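Local coordinates for protein esterase A (Caulobacter crescentus, PDB 5GKV) that probably hydrolyses ester substrates, as a penicillin-binding protein homologue of the serine beta-lactamase family, at residues V68-G71 / P72-T76; G168-P171 / V172-G175; P235-A239 / A240-P244. All coordinates share one frame; numbering follows the deposited sequence.

Interaction 1: V68-G71 / P72-T76; sequences VPFG and PDTLT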
loop_
_atom_site.group_PDB
_atom_site.type_symbol
_atom_site.label_atom_id
_atom_site.label_comp_id
_atom_site.label_asym_id
_atom_site.label_seq_id
_atom_site.Cartn_x
_atom_site.Cartn_y
_atom_site.Cartn_z
ATOM N N VAL A 68 -0.828 26.738 -2.720
ATOM C CA VAL A 68 0.473 26.098 -2.937
ATOM C C VAL A 68 0.292 25.005 -3.983
ATOM O O VAL A 68 -0.575 24.143 -3.808
ATOM C CB VAL A 68 1.038 25.488 -1.644
ATOM C CG1 VAL A 68 2.368 24.739 -1.929
ATOM C CG2 VAL A 68 1.197 26.539 -0.550
ATOM N N PRO A 69 1.068 24.976 -5.059
ATOM C CA PRO A 69 0.845 23.945 -6.082
ATOM C C PRO A 69 1.271 22.561 -5.604
ATOM O O PRO A 69 2.248 22.403 -4.862
ATOM C CB PRO A 69 1.702 24.418 -7.265
ATOM C CG PRO A 69 2.688 25.370 -6.673
ATOM C CD PRO A 69 2.014 26.016 -5.511
ATOM N N PHE A 70 0.514 21.551 -6.042
ATOM C CA PHE A 70 0.916 20.151 -5.889
ATOM C C PHE A 70 2.026 19.879 -6.898
ATOM O O PHE A 70 1.762 19.780 -8.100
ATOM C CB PHE A 70 -0.287 19.242 -6.122
ATOM C CG PHE A 70 -0.135 17.850 -5.562
ATOM C CD1 PHE A 70 0.623 16.889 -6.244
ATOM C CD2 PHE A 70 -0.761 17.489 -4.371
ATOM C CE1 PHE A 70 0.733 15.608 -5.761
ATOM C CE2 PHE A 70 -0.647 16.196 -3.869
ATOM C CZ PHE A 70 0.108 15.257 -4.547
ATOM N N GLY A 71 3.263 19.769 -6.418
ATOM C CA GLY A 71 4.418 19.924 -7.278
ATOM C C GLY A 71 5.389 18.763 -7.241
ATOM O O GLY A 71 5.131 17.725 -6.618
ATOM N N PRO A 72 6.543 18.930 -7.906
ATOM C CA PRO A 72 7.500 17.815 -8.030
ATOM C C PRO A 72 7.973 17.231 -6.714
ATOM O O PRO A 72 8.260 16.026 -6.663
ATOM C CB PRO A 72 8.674 18.449 -8.799
ATOM C CG PRO A 72 8.065 19.511 -9.605
ATOM C CD PRO A 72 6.916 20.066 -8.773
ATOM N N ASP A 73 8.085 18.036 -5.653
ATOM C CA ASP A 73 8.591 17.529 -4.383
ATOM C C ASP A 73 7.489 17.375 -3.337
ATOM O O ASP A 73 7.784 17.152 -2.159
ATOM C CB ASP A 73 9.719 18.445 -3.879
ATOM C CG ASP A 73 10.831 18.651 -4.935
ATOM O OD1 ASP A 73 11.231 17.671 -5.621
ATOM O OD2 ASP A 73 11.293 19.807 -5.103
ATOM N N THR A 74 6.222 17.471 -3.736
ATOM C CA THR A 74 5.132 17.342 -2.779
ATOM C C THR A 74 4.968 15.875 -2.372
ATOM O O THR A 74 4.685 15.028 -3.224
ATOM C CB THR A 74 3.829 17.860 -3.385
ATOM O OG1 THR A 74 3.895 19.271 -3.587
ATOM C CG2 THR A 74 2.653 17.521 -2.479
ATOM N N LEU A 75 5.118 15.579 -1.078
ATOM C CA LEU A 75 4.861 14.246 -0.526
ATOM C C LEU A 75 3.419 14.135 -0.047
ATOM O O LEU A 75 2.817 15.127 0.376
ATOM C CB LEU A 75 5.791 13.948 0.659
ATOM C CG LEU A 75 7.280 13.871 0.345
ATOM C CD1 LEU A 75 8.086 13.805 1.644
ATOM C CD2 LEU A 75 7.512 12.634 -0.520
ATOM N N THR A 76 2.868 12.914 -0.107
ATOM C CA THR A 76 1.512 12.663 0.383
ATOM C C THR A 76 1.494 11.366 1.174
ATOM O O THR A 76 2.160 10.393 0.806
ATOM C CB THR A 76 0.463 12.580 -0.765
ATOM O OG1 THR A 76 0.564 13.744 -1.597
ATOM C CG2 THR A 76 -0.960 12.540 -0.218
HETATM O O HOH W 1 4.368 15.133 -5.925
#
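A type I beta turn from Gly71 to Thr74 sets this contact, with Pro72 and Asp73 at its two corners. The turn closes through Thr74 N, which donates to Gly71 O at 3.1 Å. The donor lies well above the carbonyl plane of Gly71, 62° out of it. A second bond runs the other way. Gly71 N gives its hydrogen to Thr74 OG1 at 2.9 Å, almost straight at 173°. Gly71 and Thr74 are thus joined twice, once by backbone and once by side chain. A water adds a third link. It donates to Gly71 O at 2.8 Å and to Thr74 O at 2.7 Å, so Gly71 O accepts two hydrogens.

The turn belongs to the loop that leaves strand 52-60 and enters the short strand 76-77. Backbone bonds tie Phe70 to Gly60 and Thr76 to Ala268, at the two ends of the turn region. At the corners, Arg44 donates to Pro72 O and Arg217 to Asp73 O.

Thr74 uses both branches of its side chain. With chi1 at -67° the hydroxyl stands beside the backbone N of Thr74, where Gly71 N meets it. The methyl CG2 is then anti to Thr74's own backbone N and reaches the buried Phe70. CG2 of Thr74 sits over the centre of the Phe70 ring, 3.8 Å from the centroid, as a CH-pi contact. The two side chains cross at about a right angle. The same ring meets a second threonine: Thr76 OG1 lies 3.3 Å from Phe70 CZ and comes at it obliquely.

Interaction 2: G168-P171 / V172-G175; sequences GYHP and VTYG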
loop_
_atom_site.group_PDB
_atom_site.type_symbol
_atom_site.label_atom_id
_atom_site.label_comp_id
_atom_site.label_asym_id
_atom_site.label_seq_id
_atom_site.Cartn_x
_atom_site.Cartn_y
_atom_site.Cartn_z
ATOM N N GLY A 168 -9.835 -11.586 5.892
ATOM C CA GLY A 168 -10.439 -10.482 6.612
ATOM C C GLY A 168 -9.418 -9.373 6.756
ATOM O O GLY A 168 -8.597 -9.375 7.678
ATOM N N TYR A 169 -9.464 -8.437 5.820
ATOM C CA TYR A 169 -8.434 -7.416 5.678
ATOM C C TYR A 169 -8.062 -6.782 7.014
ATOM O O TYR A 169 -8.931 -6.390 7.793
ATOM C CB TYR A 169 -8.949 -6.360 4.707
ATOM C CG TYR A 169 -8.003 -5.205 4.457
ATOM C CD1 TYR A 169 -6.804 -5.399 3.781
ATOM C CD2 TYR A 169 -8.341 -3.909 4.844
ATOM C CE1 TYR A 169 -5.941 -4.321 3.519
ATOM C CE2 TYR A 169 -7.499 -2.833 4.579
ATOM C CZ TYR A 169 -6.306 -3.052 3.925
ATOM O OH TYR A 169 -5.491 -1.984 3.672
ATOM N N HIS A 170 -6.754 -6.719 7.287
ATOM C CA HIS A 170 -6.157 -6.136 8.483
ATOM C C HIS A 170 -5.686 -4.716 8.159
ATOM O O HIS A 170 -4.534 -4.555 7.735
ATOM C CB HIS A 170 -4.940 -6.945 8.946
ATOM C CG HIS A 170 -5.229 -8.355 9.384
ATOM N ND1 HIS A 170 -6.142 -9.176 8.756
ATOM C CD2 HIS A 170 -4.669 -9.103 10.367
ATOM C CE1 HIS A 170 -6.149 -10.360 9.349
ATOM N NE2 HIS A 170 -5.259 -10.341 10.326
ATOM N N PRO A 171 -6.504 -3.671 8.335
ATOM C CA PRO A 171 -6.091 -2.350 7.809
ATOM C C PRO A 171 -4.900 -1.732 8.538
ATOM O O PRO A 171 -4.104 -1.037 7.900
ATOM C CB PRO A 171 -7.357 -1.493 7.959
ATOM C CG PRO A 171 -8.133 -2.143 9.050
ATOM C CD PRO A 171 -7.851 -3.629 8.929
ATOM N N VAL A 172 -4.752 -1.946 9.839
ATOM C CA VAL A 172 -3.648 -1.382 10.609
ATOM C C VAL A 172 -2.695 -2.467 11.105
ATOM O O VAL A 172 -1.474 -2.341 10.987
ATOM C CB VAL A 172 -4.178 -0.530 11.784
ATOM C CG1 VAL A 172 -3.021 0.175 12.481
ATOM C CG2 VAL A 172 -5.246 0.465 11.300
ATOM N N THR A 173 -3.243 -3.550 11.660
ATOM C CA THR A 173 -2.422 -4.578 12.293
ATOM C C THR A 173 -1.454 -5.239 11.318
ATOM O O THR A 173 -0.389 -5.706 11.739
ATOM C CB THR A 173 -3.323 -5.639 12.934
ATOM O OG1 THR A 173 -4.204 -6.170 11.934
ATOM C CG2 THR A 173 -4.154 -5.005 14.056
ATOM N N TYR A 174 -1.803 -5.294 10.025
ATOM C CA TYR A 174 -0.918 -5.901 9.029
ATOM C C TYR A 174 0.477 -5.302 9.068
ATOM O O TYR A 174 1.464 -6.013 8.862
ATOM C CB TYR A 174 -1.514 -5.735 7.632
ATOM C CG TYR A 174 -0.599 -5.945 6.423
ATOM C CD1 TYR A 174 0.248 -4.931 5.983
ATOM C CD2 TYR A 174 -0.662 -7.120 5.662
ATOM C CE1 TYR A 174 1.045 -5.086 4.857
ATOM C CE2 TYR A 174 0.137 -7.287 4.526
ATOM C CZ TYR A 174 0.980 -6.249 4.122
ATOM O OH TYR A 174 1.790 -6.368 2.993
ATOM N N GLY A 175 0.577 -3.988 9.281
ATOM C CA GLY A 175 1.882 -3.351 9.244
ATOM C C GLY A 175 2.769 -3.796 10.382
ATOM O O GLY A 175 3.994 -3.860 10.234
#
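This is a local packing contact where a loop runs into helix 173-186, with His170 folded back against Thr173 and Tyr174. No hydrogen bond joins the two segments; the contact is made by close van der Waals approach. Thr173 OG1 lies 3.2 Å from His170 CB and 3.4 Å from His170 CD2. It comes at the imidazole obliquely. The hydroxyl of Thr173 stands between its own backbone N and carbonyl carbon (chi1 56°), which turns it to the His170 side. Its hydrogen goes to Leu132 O, so the oxygen is satisfied although His170 gives it only carbon. At the other ring atom bonded to CG, His170 ND1 makes a weak bond to Gly168 O at 2.7 Å. Its angle is 127°. It can steady the turn of the imidazole only modestly.

Tyr174 meets His170 through its CB, which lies 3.2 Å from His170 O and 3.9 Å from His170 CB. The phenol then leads off, and its OH bonds to Lys83 O. Gly175 N donates to Val172 O at 3.1 Å, an i+3 to i bond in the first turn of the helix.

Lys83 NZ bonds to both Pro171 O and Tyr169 OH. The spacing of Ser80 and Lys83 fits the Ser-x-x-Lys motif of serine beta-lactamases, and Tyr169 probably matches the tyrosine of the family's second motif. The rings of Tyr169, His170 and Tyr174 all meet His128. Beyond them, Tyr174 packs on helix 82-95 through Ala86 and Ala87, while Pro171 rests against helix 235-241.

Interaction 3: P235-A239 / A240-P244; sequences PAVEA and AFFKP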
loop_
_atom_site.group_PDB
_atom_site.type_symbol
_atom_site.label_atom_id
_atom_site.label_comp_id
_atom_site.label_asym_id
_atom_site.label_seq_id
_atom_site.Cartn_x
_atom_site.Cartn_y
_atom_site.Cartn_z
ATOM N N PRO A 235 -17.604 -9.452 13.520
ATOM C CA PRO A 235 -16.578 -9.060 14.504
ATOM C C PRO A 235 -15.273 -8.567 13.874
ATOM O O PRO A 235 -14.578 -7.744 14.486
ATOM C CB PRO A 235 -16.372 -10.337 15.327
ATOM C CG PRO A 235 -17.730 -11.057 15.215
ATOM C CD PRO A 235 -18.152 -10.802 13.804
ATOM N N ALA A 236 -14.941 -9.030 12.668
ATOM C CA ALA A 236 -13.695 -8.626 12.017
ATOM C C ALA A 236 -13.780 -7.193 11.509
ATOM O O ALA A 236 -12.891 -6.378 11.776
ATOM C CB ALA A 236 -13.362 -9.587 10.871
ATOM N N VAL A 237 -14.844 -6.862 10.772
ATOM C CA VAL A 237 -14.967 -5.482 10.299
ATOM C C VAL A 237 -15.161 -4.541 11.484
ATOM O O VAL A 237 -14.593 -3.446 11.514
ATOM C CB VAL A 237 -16.092 -5.350 9.245
ATOM C CG1 VAL A 237 -17.440 -5.582 9.852
ATOM C CG2 VAL A 237 -16.048 -3.968 8.548
ATOM N N GLU A 238 -15.910 -4.979 12.506
ATOM C CA GLU A 238 -16.080 -4.184 13.722
ATOM C C GLU A 238 -14.739 -3.826 14.353
ATOM O O GLU A 238 -14.464 -2.652 14.637
ATOM C CB GLU A 238 -16.921 -4.948 14.742
ATOM C CG GLU A 238 -18.400 -4.916 14.510
ATOM C CD GLU A 238 -19.090 -3.891 15.389
ATOM O OE1 GLU A 238 -20.222 -3.494 15.038
ATOM O OE2 GLU A 238 -18.494 -3.487 16.418
ATOM N N ALA A 239 -13.904 -4.837 14.611
ATOM C CA ALA A 239 -12.608 -4.585 15.234
ATOM C C ALA A 239 -11.698 -3.780 14.309
ATOM O O ALA A 239 -10.940 -2.915 14.774
ATOM C CB ALA A 239 -11.950 -5.907 15.629
ATOM N N ALA A 240 -11.763 -4.042 12.997
ATOM C CA ALA A 240 -10.822 -3.406 12.072
ATOM C C ALA A 240 -11.087 -1.914 11.943
ATOM O O ALA A 240 -10.145 -1.115 11.867
ATOM C CB ALA A 240 -10.893 -4.056 10.686
ATOM N N PHE A 241 -12.356 -1.511 11.899
ATOM C CA PHE A 241 -12.681 -0.146 11.492
ATOM C C PHE A 241 -13.560 0.635 12.458
ATOM O O PHE A 241 -13.532 1.869 12.406
ATOM C CB PHE A 241 -13.360 -0.149 10.112
ATOM C CG PHE A 241 -12.391 -0.259 8.957
ATOM C CD1 PHE A 241 -11.552 0.797 8.636
ATOM C CD2 PHE A 241 -12.306 -1.422 8.204
ATOM C CE1 PHE A 241 -10.658 0.699 7.581
ATOM C CE2 PHE A 241 -11.413 -1.518 7.149
ATOM C CZ PHE A 241 -10.594 -0.454 6.839
ATOM N N PHE A 242 -14.312 -0.010 13.350
ATOM C CA PHE A 242 -15.395 0.694 14.029
ATOM C C PHE A 242 -15.196 0.823 15.534
ATOM O O PHE A 242 -16.143 1.162 16.251
ATOM C CB PHE A 242 -16.724 0.014 13.704
ATOM C CG PHE A 242 -17.111 0.134 12.263
ATOM C CD1 PHE A 242 -17.613 1.330 11.764
ATOM C CD2 PHE A 242 -16.973 -0.938 11.400
ATOM C CE1 PHE A 242 -17.967 1.452 10.436
ATOM C CE2 PHE A 242 -17.329 -0.822 10.063
ATOM C CZ PHE A 242 -17.821 0.374 9.583
ATOM N N LYS A 243 -13.994 0.591 16.028
ATOM C CA LYS A 243 -13.721 0.807 17.437
ATOM C C LYS A 243 -13.083 2.170 17.635
ATOM O O LYS A 243 -12.497 2.734 16.704
ATOM C CB LYS A 243 -12.792 -0.283 17.984
ATOM C CG LYS A 243 -13.358 -1.687 17.887
ATOM C CD LYS A 243 -14.668 -1.784 18.663
ATOM C CE LYS A 243 -15.163 -3.220 18.770
ATOM N NZ LYS A 243 -16.427 -3.274 19.563
ATOM N N PRO A 244 -13.191 2.741 18.839
ATOM C CA PRO A 244 -12.475 4.000 19.120
ATOM C C PRO A 244 -10.972 3.882 18.936
ATOM O O PRO A 244 -10.305 4.896 18.691
ATOM C CB PRO A 244 -12.836 4.296 20.586
ATOM C CG PRO A 244 -14.096 3.545 20.833
ATOM C CD PRO A 244 -14.013 2.301 19.981
#
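Val237 and Phe242 carry the apolar part of this contact at the C-terminal end of a short helix, and Glu238 and Lys243 carry the polar part. Val237 CG2 comes at the edge of the Phe242 ring, in its plane, 3.7 Å from CE2 of Phe242. The valine chi1 of 67° points this methyl away from the backbone N and along the helix to the ring. Phe242 CD2 also lies 3.5 Å from Val237 O, which approaches obliquely. One face of the Phe242 ring is met by the CB of Phe241, off centre toward the rim.

Glu238 and Lys243 are both bent chains. The glutamate turns at chi2 (-100°) and the lysine at its own chi2 (-59°). With these bends the two charged ends come near each other, but the salt bridge is long: Glu238 OE2 is 3.8 Å from Lys243 NZ. The lysine also packs through its carbon chain, with Lys243 CG 3.6 Å from Glu238 O and 4.0 Å from Ala239 CA.

Under these side chains the backbone keeps the alpha-helical i to i+4 pattern. Ala240 N bonds to Ala236 O at 2.9 Å, and Phe241 N to Val237 O at 3.0 Å. Phe242 N continues the series to Glu238 O, although Phe242 itself has left helical backbone angles. Ser246 OG bonds to both Ala239 O and Lys243 N, bridging the last helical turn and the chain after it.

The N-terminal end of helix 235-241 is met by Asn234 OD1, which accepts from Val237 N. At the other end the rings of Phe241 and Phe242 both meet Phe230, that of Phe242 edge-to-face. Phe241 also touches Val311 in a further loop. Ala240 and Phe241 pack on Pro171, which leads into helix 173-186.

How the interactions relate
All three contacts are local, and they follow one another along the chain without nesting or crossing. Interaction 1 comes first and closes a turn between strand 52-60 and strand 76-77. Interaction 2 follows, where the loop after helix 147-156 passes into helix 173-186. Interaction 3 ends helix 235-241. Interactions 1 and 2 lie on opposite sides of the chain's centre, with centres about 29 Å apart. Interactions 2 and 3 touch: Pro171 CD is 3.5 Å from Ala240 CB, and Pro171 CB is 3.6 Å from Phe241 CZ. This packing joins helix 235-241 to the loop before helix 173-186.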